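Local coordinates for putative phenazine biosynthesis PhzC/PhzF protein (Clostridium difficile, PDB 4DUN), which probably acts as an isomerase of the PhzF family, whose members share the two-lobed diaminopimelate epimerase-like fold, at residues A[153-157]-A[178-184]; A[22-28]-A[47-53]; A[130-134]-A[166-172]. All coordinates share one frame. Numbering follows the deposited sequence.

How the contacts relate
Contact 2 is the buried one: two parallel strands joined by continuous backbone hydrogen bonds, with Glu-47, the predicted active-site residue, at one end. Contacts 1 and 3 lie across the chain's centre from it, their centres about 35 and 36 Å from that of contact 2, and are only partly buried. Contacts 1 and 2 reach the same large mixed sheet. Contacts 1 and 3 interlock along the chain: helix 154-159, helix 164-167 and strand 176-181 follow one another, and the nearest atoms are about 6 Å apart. Contact 1 combines a few apolar groups with two hydrogen bonds from Ser-183 to the Glu-154 carboxylate. Contact 3 relies on leucine packing, without a direct hydrogen bond.

Contact 1 (A[153-157]-A[178-184]); sequences SEQEV and ITAQGSN
Helix 154-159 begins beside the end of strand 176-181, with Ser-153 next to Ala-180 (CA-CA 5.4 Å) and Val-157 next to Ile-178 (6.4 Å). Residues 178-181 are extended, 154-157 helical. Ser-153 is the N-cap: its p rotamer brings OG to 3.0 Å from Glu-156 N, while its CA-CB bond points away from the strand. Val-157, chi1 t, points toward the strand and sets CG2 3.7 Å from Ala-180 CB and CG1 4.0 Å from Ile-178 CD1. Ile-178 (p, t) lays CD1 3.5 Å from Val-157 O. Ala-180 CB touches Ser-153 O at 3.4 Å, so the small methyl lets the helix start sit close. Thr-179 points away, and its OG1 bonds Val-188 and Trp-214. Glu-154 is extended over chi1 and chi2 (t, t) and reaches past the strand end to Ser-183, whose chi1 is p. Ser-183 OG donates to Glu-154 OE1 (2.8 Å) and Ser-183 N to Glu-154 OE2 (2.9 Å). One water links Glu-154 OE2 (2.7 Å) to Asn-184 N (3.2 Å); another joins Glu-154 N (2.9 Å) to Gln-181 O (2.8 Å). Strand 147-150, helix 154-159 and parallel strand 176-181 form part of a beta-alpha-beta connection, its N-capped helix packing on the second strand. The chemistry implies a division: methyl groups close the buried side, while one carboxylate, using both oxygens, ties the loop after the strand to the helix's first turn.

Contact 2 (A[22-28]-A[47-53]); sequences AGVCVLD and ETAFVVK
Val-24, Ala-49, Val-26 and Val-51 form the apolar centre of one face of the parallel strand pair in a right-handed beta-alpha-beta crossover whose helix, 33-43, lies on the other face. Here Val-24 CG2 meets Ala-49 CB at 4.4 Å, and Val-26 and Val-51 pack on helix 73-87. On the second face, Phe-50 (chi1 m, chi2 87°) lies against Met-36 and Ile-39 of helix 33-43; its CD2 is 3.7 Å from Cys-25 CB and 4.3 Å from Leu-27 CD1, and Cys-25 SG (chi1 t) makes a sulfur-aromatic contact 5.0 Å from the ring centroid. Leu-27 CD1 (m, t) reaches Val-52 CG2 at 4.1 Å. The segment axes approach to 4.4 Å, with their directions 20° apart, in the register Gly-23/Thr-48 to Leu-27/Val-52. Bonds alternate: Gly-23 N to Glu-47 O 3.0 Å, Ala-49 N to Gly-23 O 2.8 Å, Cys-25 N to Ala-49 O 2.8 Å, Val-51 N to Cys-25 O 2.9 Å, Leu-27 N to Val-51 O 2.8 Å, Lys-53 N to Leu-27 O 3.1 Å. At one end the predicted active-site Glu-47 adjoins a bound buffer molecule; at the other, a water donates to both Asp-28 O and Lys-53 O, 2.7 Å each.

Contact 3 (A[130-134]-A[166-172]); sequences QANLI and QLRKLTD
Leu-133, rotamer m, t, points toward 166-172 and overlaps Leu-170 and Lys-169: its CD1 lies 3.9 Å from Leu-170 CD2 and 3.8 Å from Lys-169 CB. The backbone of 130-133 is a weakly bonded helical turn; opposite it, a helical segment at 166-167 is continued by a type I turn, Leu-167 to Leu-170, and Leu-170 (phi/psi -90/67) centres an inverse gamma turn. Closest CA pairs are Leu-133 with Gln-166 (5.2 Å) and Gln-130 with Leu-170 (6.8 Å). Leu-170, m, t, also sets CD1 3.8 Å from Ile-134 CG2 and CD2 3.9 Å from Gln-130 CG. Leu-167, m, t, has its CA-CB bond directed away, yet CD2 comes 3.6 Å from Leu-133 O. Gln-166 (m, m) places CB 3.7 Å from the same Leu-133 O and accepts at OE1 from Lys-169 NZ (3.1 Å). No direct hydrogen bond crosses; a water bridges Gln-130 NE2 (3.3 Å) to Asp-172 OD2 (2.8 Å). Ile-134 reaches on to Leu-147 and Leu-149, and Leu-167 and Leu-170 to Ile-176. The result is apolar packing of two short helical elements beside the paired strands 147-150 and 176-181 in one lobe of the PhzF fold.

Contact 1 (A[153-157]-A[178-184])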
loop_
_atom_site.group_PDB
_atom_site.type_symbol
_atom_site.label_atom_id
_atom_site.label_comp_id
_atom_site.label_asym_id
_atom_site.label_seq_id
_atom_site.Cartn_x
_atom_site.Cartn_y
_atom_site.Cartn_z
ATOM N N SER A 153 31.825 -7.101 2.344
ATOM C CA SER A 153 31.218 -8.424 2.596
ATOM C C SER A 153 29.704 -8.391 2.440
ATOM O O SER A 153 29.105 -7.330 2.508
ATOM C CB SER A 153 31.537 -8.896 4.017
ATOM O OG SER A 153 30.839 -8.129 4.991
ATOM N N GLU A 154 29.083 -9.572 2.343
ATOM C CA GLU A 154 27.636 -9.707 2.334
ATOM C C GLU A 154 27.084 -9.176 3.673
ATOM O O GLU A 154 26.082 -8.457 3.670
ATOM C CB GLU A 154 27.252 -11.178 2.109
ATOM C CG GLU A 154 25.758 -11.416 2.204
ATOM C CD GLU A 154 25.320 -12.813 1.837
ATOM O OE1 GLU A 154 24.850 -13.539 2.737
ATOM O OE2 GLU A 154 25.414 -13.176 0.644
ATOM N N GLN A 155 27.793 -9.449 4.801
ATOM C CA GLN A 155 27.395 -8.962 6.119
ATOM C C GLN A 155 27.266 -7.429 6.123
ATOM O O GLN A 155 26.289 -6.917 6.667
ATOM C CB GLN A 155 28.377 -9.415 7.224
ATOM C CG GLN A 155 27.789 -9.257 8.632
ATOM C CD GLN A 155 26.477 -10.002 8.791
ATOM O OE1 GLN A 155 26.401 -11.216 8.581
ATOM N NE2 GLN A 155 25.406 -9.283 9.110
ATOM N N GLU A 156 28.212 -6.713 5.491
ATOM C CA GLU A 156 28.158 -5.242 5.447
ATOM C C GLU A 156 26.940 -4.756 4.636
ATOM O O GLU A 156 26.288 -3.782 5.040
ATOM C CB GLU A 156 29.454 -4.648 4.887
ATOM C CG GLU A 156 30.582 -4.623 5.902
ATOM C CD GLU A 156 31.794 -3.811 5.490
ATOM O OE1 GLU A 156 31.819 -3.303 4.344
ATOM O OE2 GLU A 156 32.708 -3.653 6.331
ATOM N N VAL A 157 26.576 -5.496 3.574
ATOM C CA VAL A 157 25.387 -5.205 2.750
ATOM C C VAL A 157 24.137 -5.382 3.633
ATOM O O VAL A 157 23.306 -4.481 3.688
ATOM C CB VAL A 157 25.353 -6.059 1.451
ATOM C CG1 VAL A 157 24.002 -5.951 0.728
ATOM C CG2 VAL A 157 26.490 -5.639 0.516
ATOM N N ILE A 178 24.300 -0.810 -3.129
ATOM C CA ILE A 178 25.386 -1.345 -2.326
ATOM C C ILE A 178 25.568 -2.790 -2.807
ATOM O O ILE A 178 24.580 -3.458 -3.101
ATOM C CB ILE A 178 25.208 -1.193 -0.792
ATOM C CG1 ILE A 178 23.938 -1.922 -0.284
ATOM C CG2 ILE A 178 25.248 0.286 -0.371
ATOM C CD1 ILE A 178 23.815 -1.999 1.265
ATOM N N THR A 179 26.810 -3.242 -3.002
ATOM C CA THR A 179 27.020 -4.589 -3.548
ATOM C C THR A 179 28.241 -5.246 -2.911
ATOM O O THR A 179 29.133 -4.549 -2.439
ATOM C CB THR A 179 27.149 -4.517 -5.109
ATOM O OG1 THR A 179 27.155 -5.833 -5.654
ATOM C CG2 THR A 179 28.406 -3.776 -5.574
ATOM N N ALA A 180 28.277 -6.594 -2.900
ATOM C CA ALA A 180 29.426 -7.368 -2.393
ATOM C C ALA A 180 29.343 -8.778 -2.931
ATOM O O ALA A 180 28.317 -9.136 -3.518
ATOM C CB ALA A 180 29.423 -7.392 -0.860
ATOM N N GLN A 181 30.406 -9.582 -2.758
ATOM C CA GLN A 181 30.335 -10.996 -3.153
ATOM C C GLN A 181 29.329 -11.708 -2.236
ATOM O O GLN A 181 29.209 -11.337 -1.066
ATOM C CB GLN A 181 31.707 -11.668 -3.033
ATOM C CG GLN A 181 32.523 -11.620 -4.298
ATOM C CD GLN A 181 33.776 -12.438 -4.153
ATOM O OE1 GLN A 181 33.764 -13.666 -4.288
ATOM N NE2 GLN A 181 34.877 -11.770 -3.877
ATOM N N GLY A 182 28.625 -12.710 -2.748
ATOM C CA GLY A 182 27.644 -13.426 -1.930
ATOM C C GLY A 182 28.186 -14.640 -1.197
ATOM O O GLY A 182 29.208 -15.215 -1.593
ATOM N N SER A 183 27.470 -15.054 -0.129
ATOM C CA SER A 183 27.786 -16.248 0.664
ATOM C C SER A 183 27.250 -17.499 -0.037
ATOM O O SER A 183 27.949 -18.499 -0.118
ATOM C CB SER A 183 27.172 -16.134 2.059
ATOM O OG SER A 183 25.756 -16.040 1.975
ATOM N N ASN A 184 25.987 -17.434 -0.502
ATOM C CA ASN A 184 25.238 -18.507 -1.155
ATOM C C ASN A 184 25.061 -18.215 -2.658
ATOM O O ASN A 184 24.632 -19.080 -3.413
ATOM C CB ASN A 184 23.858 -18.632 -0.462
ATOM C CG ASN A 184 23.053 -19.837 -0.873
ATOM O OD1 ASN A 184 23.372 -20.980 -0.527
ATOM N ND2 ASN A 184 21.985 -19.603 -1.629
HETATM O O HOH W 1 24.159 -14.919 -1.012
HETATM O O HOH W 2 30.695 -11.782 1.244
#

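Contact 2 (A[22-28]-A[47-53])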
loop_
_atom_site.group_PDB
_atom_site.type_symbol
_atom_site.label_atom_id
_atom_site.label_comp_id
_atom_site.label_asym_id
_atom_site.label_seq_id
_atom_site.Cartn_x
_atom_site.Cartn_y
_atom_site.Cartn_z
ATOM N N ALA A 22 3.485 -6.916 -7.650
ATOM C CA ALA A 22 2.781 -6.056 -8.610
ATOM C C ALA A 22 1.344 -6.506 -8.776
ATOM O O ALA A 22 1.048 -7.698 -8.687
ATOM C CB ALA A 22 3.480 -6.082 -9.970
ATOM N N GLY A 23 0.463 -5.549 -9.028
ATOM C CA GLY A 23 -0.902 -5.822 -9.456
ATOM C C GLY A 23 -0.834 -5.936 -10.972
ATOM O O GLY A 23 -0.005 -5.276 -11.608
ATOM N N VAL A 24 -1.635 -6.815 -11.579
ATOM C CA VAL A 24 -1.679 -6.984 -13.034
ATOM C C VAL A 24 -3.149 -7.035 -13.435
ATOM O O VAL A 24 -3.848 -7.986 -13.071
ATOM C CB VAL A 24 -0.912 -8.239 -13.582
ATOM C CG1 VAL A 24 -0.994 -8.293 -15.119
ATOM C CG2 VAL A 24 0.552 -8.272 -13.126
ATOM N N CYS A 25 -3.607 -6.033 -14.185
ATOM C CA CYS A 25 -4.995 -5.919 -14.627
ATOM C C CYS A 25 -5.069 -6.180 -16.138
ATOM O O CYS A 25 -4.438 -5.451 -16.913
ATOM C CB CYS A 25 -5.526 -4.540 -14.256
ATOM S SG CYS A 25 -7.244 -4.271 -14.718
ATOM N N VAL A 26 -5.791 -7.251 -16.552
ATOM C CA VAL A 26 -5.870 -7.666 -17.949
ATOM C C VAL A 26 -7.206 -7.199 -18.507
ATOM O O VAL A 26 -8.266 -7.577 -17.985
ATOM C CB VAL A 26 -5.633 -9.188 -18.172
ATOM C CG1 VAL A 26 -5.640 -9.533 -19.669
ATOM C CG2 VAL A 26 -4.337 -9.656 -17.507
ATOM N N LEU A 27 -7.148 -6.339 -19.540
ATOM C CA LEU A 27 -8.338 -5.727 -20.138
ATOM C C LEU A 27 -8.613 -6.202 -21.550
ATOM O O LEU A 27 -7.683 -6.309 -22.354
ATOM C CB LEU A 27 -8.174 -4.198 -20.190
ATOM C CG LEU A 27 -7.885 -3.450 -18.882
ATOM C CD1 LEU A 27 -7.222 -2.115 -19.175
ATOM C CD2 LEU A 27 -9.161 -3.199 -18.128
ATOM N N ASP A 28 -9.905 -6.389 -21.872
ATOM C CA ASP A 28 -10.371 -6.759 -23.213
ATOM C C ASP A 28 -10.485 -5.515 -24.085
ATOM O O ASP A 28 -10.368 -5.590 -25.309
ATOM C CB ASP A 28 -11.749 -7.453 -23.142
ATOM C CG ASP A 28 -11.806 -8.813 -22.465
ATOM O OD1 ASP A 28 -10.761 -9.268 -21.944
ATOM O OD2 ASP A 28 -12.901 -9.417 -22.441
ATOM N N GLU A 47 3.421 -1.000 -7.988
ATOM C CA GLU A 47 2.906 -0.754 -9.331
ATOM C C GLU A 47 1.728 -1.657 -9.617
ATOM O O GLU A 47 1.684 -2.799 -9.125
ATOM C CB GLU A 47 3.975 -1.003 -10.429
ATOM C CG GLU A 47 5.037 0.080 -10.597
ATOM C CD GLU A 47 6.226 0.003 -9.658
ATOM O OE1 GLU A 47 6.394 -1.029 -8.962
ATOM O OE2 GLU A 47 6.975 1.005 -9.589
ATOM N N THR A 48 0.795 -1.159 -10.452
ATOM C CA THR A 48 -0.248 -1.942 -11.115
ATOM C C THR A 48 0.045 -1.840 -12.603
ATOM O O THR A 48 0.119 -0.727 -13.151
ATOM C CB THR A 48 -1.695 -1.521 -10.773
ATOM O OG1 THR A 48 -1.887 -1.742 -9.379
ATOM C CG2 THR A 48 -2.734 -2.351 -11.557
ATOM N N ALA A 49 0.211 -3.001 -13.247
ATOM C CA ALA A 49 0.420 -3.143 -14.688
ATOM C C ALA A 49 -0.937 -3.338 -15.364
ATOM O O ALA A 49 -1.802 -4.040 -14.822
ATOM C CB ALA A 49 1.333 -4.329 -14.972
ATOM N N PHE A 50 -1.153 -2.663 -16.486
ATOM C CA PHE A 50 -2.401 -2.775 -17.247
ATOM C C PHE A 50 -2.061 -3.305 -18.603
ATOM O O PHE A 50 -1.289 -2.662 -19.321
ATOM C CB PHE A 50 -3.119 -1.413 -17.369
ATOM C CG PHE A 50 -3.623 -0.898 -16.057
ATOM C CD1 PHE A 50 -2.803 -0.131 -15.227
ATOM C CD2 PHE A 50 -4.919 -1.180 -15.636
ATOM C CE1 PHE A 50 -3.245 0.277 -13.966
ATOM C CE2 PHE A 50 -5.368 -0.750 -14.372
ATOM C CZ PHE A 50 -4.526 -0.034 -13.552
ATOM N N VAL A 51 -2.608 -4.473 -18.956
ATOM C CA VAL A 51 -2.373 -5.114 -20.249
ATOM C C VAL A 51 -3.647 -5.001 -21.075
ATOM O O VAL A 51 -4.708 -5.471 -20.636
ATOM C CB VAL A 51 -1.935 -6.608 -20.106
ATOM C CG1 VAL A 51 -1.814 -7.291 -21.473
ATOM C CG2 VAL A 51 -0.629 -6.750 -19.306
ATOM N N VAL A 52 -3.545 -4.394 -22.266
ATOM C CA VAL A 52 -4.667 -4.317 -23.196
ATOM C C VAL A 52 -4.427 -5.369 -24.244
ATOM O O VAL A 52 -3.445 -5.285 -24.994
ATOM C CB VAL A 52 -4.911 -2.912 -23.827
ATOM C CG1 VAL A 52 -6.070 -2.960 -24.837
ATOM C CG2 VAL A 52 -5.177 -1.861 -22.754
ATOM N N LYS A 53 -5.299 -6.376 -24.290
ATOM C CA LYS A 53 -5.146 -7.403 -25.308
ATOM C C LYS A 53 -5.974 -7.003 -26.511
ATOM O O LYS A 53 -7.193 -6.871 -26.400
ATOM C CB LYS A 53 -5.456 -8.831 -24.805
ATOM C CG LYS A 53 -6.585 -8.999 -23.801
ATOM C CD LYS A 53 -6.647 -10.440 -23.320
ATOM C CE LYS A 53 -7.923 -10.775 -22.595
ATOM N NZ LYS A 53 -8.071 -12.240 -22.378
HETATM O O HOH W 3 -9.724 -7.729 -26.857
#

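Contact 3 (A[130-134]-A[166-172])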
loop_
_atom_site.group_PDB
_atom_site.type_symbol
_atom_site.label_atom_id
_atom_site.label_comp_id
_atom_site.label_asym_id
_atom_site.label_seq_id
_atom_site.Cartn_x
_atom_site.Cartn_y
_atom_site.Cartn_z
ATOM N N GLN A 130 30.295 14.234 -0.672
ATOM C CA GLN A 130 29.572 13.052 -1.153
ATOM C C GLN A 130 29.909 11.836 -0.306
ATOM O O GLN A 130 29.014 11.054 -0.002
ATOM C CB GLN A 130 29.877 12.768 -2.632
ATOM C CG GLN A 130 29.134 13.683 -3.601
ATOM C CD GLN A 130 29.647 13.590 -5.011
ATOM O OE1 GLN A 130 30.828 13.303 -5.262
ATOM N NE2 GLN A 130 28.768 13.856 -5.968
ATOM N N ALA A 131 31.188 11.695 0.113
ATOM C CA ALA A 131 31.653 10.584 0.962
ATOM C C ALA A 131 30.961 10.588 2.330
ATOM O O ALA A 131 30.835 9.531 2.952
ATOM C CB ALA A 131 33.163 10.653 1.144
ATOM N N ASN A 132 30.541 11.777 2.805
ATOM C CA ASN A 132 29.824 11.923 4.066
ATOM C C ASN A 132 28.315 11.655 3.884
ATOM O O ASN A 132 27.625 11.436 4.874
ATOM C CB ASN A 132 30.069 13.309 4.673
ATOM C CG ASN A 132 31.449 13.480 5.292
ATOM O OD1 ASN A 132 32.185 12.511 5.544
ATOM N ND2 ASN A 132 31.824 14.724 5.581
ATOM N N LEU A 133 27.801 11.658 2.637
ATOM C CA LEU A 133 26.370 11.421 2.402
ATOM C C LEU A 133 26.020 9.936 2.201
ATOM O O LEU A 133 24.857 9.567 2.374
ATOM C CB LEU A 133 25.864 12.213 1.183
ATOM C CG LEU A 133 25.979 13.750 1.251
ATOM C CD1 LEU A 133 25.765 14.359 -0.119
ATOM C CD2 LEU A 133 25.049 14.349 2.307
ATOM N N ILE A 134 27.005 9.098 1.824
ATOM C CA ILE A 134 26.759 7.680 1.511
ATOM C C ILE A 134 26.529 6.785 2.748
ATOM O O ILE A 134 25.974 5.692 2.595
ATOM C CB ILE A 134 27.841 7.077 0.579
ATOM C CG1 ILE A 134 29.265 7.207 1.178
ATOM C CG2 ILE A 134 27.726 7.684 -0.843
ATOM C CD1 ILE A 134 30.312 6.399 0.435
ATOM N N GLN A 166 19.928 12.002 3.773
ATOM C CA GLN A 166 21.307 12.164 3.315
ATOM C C GLN A 166 21.468 11.672 1.865
ATOM O O GLN A 166 22.077 12.370 1.055
ATOM C CB GLN A 166 22.289 11.434 4.253
ATOM C CG GLN A 166 22.409 12.056 5.652
ATOM C CD GLN A 166 23.169 13.359 5.646
ATOM O OE1 GLN A 166 22.640 14.413 5.276
ATOM N NE2 GLN A 166 24.423 13.319 6.073
ATOM N N LEU A 167 20.887 10.499 1.532
ATOM C CA LEU A 167 20.966 9.919 0.190
ATOM C C LEU A 167 20.267 10.803 -0.864
ATOM O O LEU A 167 20.746 10.878 -1.995
ATOM C CB LEU A 167 20.405 8.485 0.171
ATOM C CG LEU A 167 21.163 7.429 1.018
ATOM C CD1 LEU A 167 20.468 6.075 0.930
ATOM C CD2 LEU A 167 22.641 7.315 0.611
ATOM N N ARG A 168 19.198 11.530 -0.483
ATOM C CA ARG A 168 18.508 12.445 -1.400
ATOM C C ARG A 168 19.424 13.589 -1.878
ATOM O O ARG A 168 19.164 14.177 -2.929
ATOM C CB ARG A 168 17.261 13.035 -0.738
ATOM C CG ARG A 168 16.032 12.185 -0.930
ATOM C CD ARG A 168 14.751 12.900 -0.531
ATOM N NE ARG A 168 14.658 13.145 0.910
ATOM C CZ ARG A 168 14.219 12.267 1.809
ATOM N NH1 ARG A 168 13.866 11.044 1.436
ATOM N NH2 ARG A 168 14.134 12.606 3.088
ATOM N N LYS A 169 20.487 13.897 -1.109
ATOM C CA LYS A 169 21.442 14.962 -1.426
ATOM C C LYS A 169 22.447 14.524 -2.513
ATOM O O LYS A 169 23.146 15.384 -3.057
ATOM C CB LYS A 169 22.170 15.449 -0.157
ATOM C CG LYS A 169 21.258 16.195 0.815
ATOM C CD LYS A 169 21.969 16.542 2.117
ATOM C CE LYS A 169 21.002 16.999 3.178
ATOM N NZ LYS A 169 21.695 17.273 4.466
ATOM N N LEU A 170 22.486 13.211 -2.863
ATOM C CA LEU A 170 23.333 12.669 -3.932
ATOM C C LEU A 170 22.538 12.720 -5.255
ATOM O O LEU A 170 22.175 11.677 -5.822
ATOM C CB LEU A 170 23.794 11.225 -3.603
ATOM C CG LEU A 170 24.656 11.038 -2.354
ATOM C CD1 LEU A 170 24.559 9.619 -1.858
ATOM C CD2 LEU A 170 26.116 11.415 -2.611
ATOM N N THR A 171 22.262 13.958 -5.722
ATOM C CA THR A 171 21.437 14.295 -6.891
ATOM C C THR A 171 22.003 13.841 -8.249
ATOM O O THR A 171 21.257 13.829 -9.230
ATOM C CB THR A 171 21.183 15.815 -6.937
ATOM O OG1 THR A 171 22.430 16.518 -6.865
ATOM C CG2 THR A 171 20.240 16.286 -5.827
ATOM N N ASP A 172 23.285 13.454 -8.316
ATOM C CA ASP A 172 23.909 13.000 -9.563
ATOM C C ASP A 172 23.425 11.606 -10.010
ATOM O O ASP A 172 23.657 11.247 -11.162
ATOM C CB ASP A 172 25.442 12.979 -9.420
ATOM C CG ASP A 172 26.186 14.111 -10.095
ATOM O OD1 ASP A 172 25.529 15.108 -10.494
ATOM O OD2 ASP A 172 27.431 14.017 -10.205
HETATM O O HOH W 4 29.851 13.138 -8.987
#